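Local coordinates for 4-hydroxythreonine-4-phosphate dehydrogenase (Legionella pneumophila subsp. pneumophila, PDB 6XMY), which probably catalyses the NAD(P)-dependent oxidation of 4-(phosphooxy)-L-threonine in pyridoxine 5'-phosphate biosynthesis, using a divalent metal ion, at residues L26-A31 / S44-R49. Residues are numbered along the deposited sequence; the frame is centred on the assembly and turned at random.
Sequences LCLALA and SLLEAR. With EDO (1,2-ethanediol), chain E.
One leucine, L28, supplies nearly the whole face that 26-31 offers to 44-49, and both of its methyls press on the backbone of the other helix. CD1 and CD2 of L28 both come up against L46 O from the side of 26-31, each at 3.7 Å, a van der Waals contact. CD1 also lies 3.8 Å from R49 C and against the CB and CG of the same residue, which places it in the shallow gap between L46 and R49, one helical turn apart. The other branch, CD2, meets CD2 of L46 at 4.0 Å, the two leucine side chains approaching at a slant. The closest pair of CA atoms, those of L28 and L46, is 7.3 Å apart. Few residues carry the contact: L28, L46 and R49 do the touching, and 165 Å² is buried in all.

R49 meets L28 with its backbone C and the aliphatic CB and CG, not with its guanidinium. CG stands opposite the backbone N (chi1 -172°), which brings it against L28, and bends at the next two torsions carry the guanidinium away from the leucines. There NE donates to O2 of a 1,2-ethanediol, probably from the crystallisation liquor, at 2.8 Å, and NH2 donates to its O1, in the guanidinium plane, at 2.8 Å and 167°. The stronger partner of the charge is D25, salt-bridged to NH1, while backbone carbonyls of G21 and P19 take NH1 and NH2; these bonds tie helix 43-52 to the start of helix 23-29 and the loop before it. The contact is structural packing: the side chain of R49 is about 12 Å from the bound NAD. F59 of strand 58-61 touches both L28 and L46, and I39 of strand 37-41 touches C27 and L46, so both strands pack against the pair of helices.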
# COMPACT_ATOMS: atom_id res chain seq x y z
N LEU A 26 -13.20 -8.65 1.14
CA LEU A 26 -12.58 -7.94 2.26
C LEU A 26 -13.38 -6.71 2.64
O LEU A 26 -13.48 -6.37 3.83
CB LEU A 26 -11.15 -7.57 1.89
CG LEU A 26 -10.23 -8.79 1.73
CD1 LEU A 26 -8.87 -8.39 1.17
CD2 LEU A 26 -10.09 -9.51 3.06
N CYS A 27 -13.95 -6.01 1.65
CA CYS A 27 -14.80 -4.87 1.97
C CYS A 27 -16.05 -5.30 2.71
O CYS A 27 -16.49 -4.63 3.65
CB CYS A 27 -15.16 -4.12 0.69
SG CYS A 27 -13.73 -3.33 -0.09
N LEU A 28 -16.63 -6.44 2.32
CA LEU A 28 -17.80 -6.96 3.01
C LEU A 28 -17.48 -7.30 4.46
O LEU A 28 -18.33 -7.14 5.34
CB LEU A 28 -18.37 -8.16 2.27
CG LEU A 28 -18.87 -7.88 0.85
CD1 LEU A 28 -19.23 -9.17 0.13
CD2 LEU A 28 -20.08 -6.93 0.87
N ALA A 29 -16.24 -7.74 4.74
CA ALA A 29 -15.83 -8.00 6.11
C ALA A 29 -15.88 -6.75 6.98
O ALA A 29 -16.00 -6.86 8.21
CB ALA A 29 -14.42 -8.59 6.14
N LEU A 30 -15.80 -5.56 6.38
CA LEU A 30 -15.89 -4.33 7.15
C LEU A 30 -17.31 -4.05 7.63
O LEU A 30 -17.49 -3.18 8.49
CB LEU A 30 -15.37 -3.16 6.31
CG LEU A 30 -13.91 -3.33 5.87
CD1 LEU A 30 -13.46 -2.23 4.92
CD2 LEU A 30 -12.96 -3.42 7.07
N ALA A 31 -18.31 -4.76 7.09
CA ALA A 31 -19.70 -4.47 7.45
C ALA A 31 -19.96 -4.71 8.92
O ALA A 31 -20.81 -4.03 9.52
CB ALA A 31 -20.65 -5.31 6.60
N SER A 44 -24.24 -4.10 -7.16
CA SER A 44 -24.74 -5.43 -7.48
C SER A 44 -23.69 -6.49 -7.20
O SER A 44 -24.01 -7.60 -6.73
CB SER A 44 -25.15 -5.49 -8.95
OG SER A 44 -26.22 -4.62 -9.21
N LEU A 45 -22.42 -6.18 -7.51
CA LEU A 45 -21.33 -7.10 -7.22
C LEU A 45 -21.21 -7.35 -5.73
O LEU A 45 -21.08 -8.49 -5.28
CB LEU A 45 -20.02 -6.52 -7.77
CG LEU A 45 -18.75 -7.09 -7.13
CD1 LEU A 45 -18.53 -8.54 -7.57
CD2 LEU A 45 -17.58 -6.23 -7.52
N LEU A 46 -21.22 -6.28 -4.93
CA LEU A 46 -21.10 -6.44 -3.49
C LEU A 46 -22.27 -7.25 -2.92
O LEU A 46 -22.07 -8.13 -2.07
CB LEU A 46 -20.97 -5.07 -2.82
CG LEU A 46 -19.64 -4.38 -3.12
CD1 LEU A 46 -19.68 -2.90 -2.78
CD2 LEU A 46 -18.52 -5.06 -2.34
N GLU A 47 -23.49 -6.98 -3.40
CA GLU A 47 -24.64 -7.74 -2.94
C GLU A 47 -24.52 -9.21 -3.33
O GLU A 47 -24.82 -10.09 -2.52
CB GLU A 47 -25.94 -7.15 -3.50
CG GLU A 47 -26.28 -5.78 -2.89
CD GLU A 47 -27.36 -5.01 -3.65
OE1 GLU A 47 -27.66 -5.36 -4.80
OE2 GLU A 47 -27.88 -4.03 -3.08
N ALA A 48 -24.09 -9.48 -4.56
CA ALA A 48 -23.99 -10.86 -5.03
C ALA A 48 -22.87 -11.60 -4.31
O ALA A 48 -23.02 -12.79 -3.98
CB ALA A 48 -23.77 -10.90 -6.54
N ARG A 49 -21.75 -10.93 -4.07
CA ARG A 49 -20.65 -11.56 -3.34
C ARG A 49 -21.06 -11.86 -1.90
O ARG A 49 -20.74 -12.92 -1.37
CB ARG A 49 -19.40 -10.69 -3.43
CG ARG A 49 -18.11 -11.33 -2.87
CD ARG A 49 -17.65 -12.56 -3.68
NE ARG A 49 -17.50 -12.28 -5.11
CZ ARG A 49 -16.43 -11.74 -5.68
NH1 ARG A 49 -15.36 -11.41 -4.94
NH2 ARG A 49 -16.42 -11.53 -7.00
C1 EDO E . -20.20 -12.06 -7.76
O1 EDO E . -18.85 -12.28 -8.19
C2 EDO E . -20.69 -13.31 -7.05
O2 EDO E . -19.88 -13.47 -5.88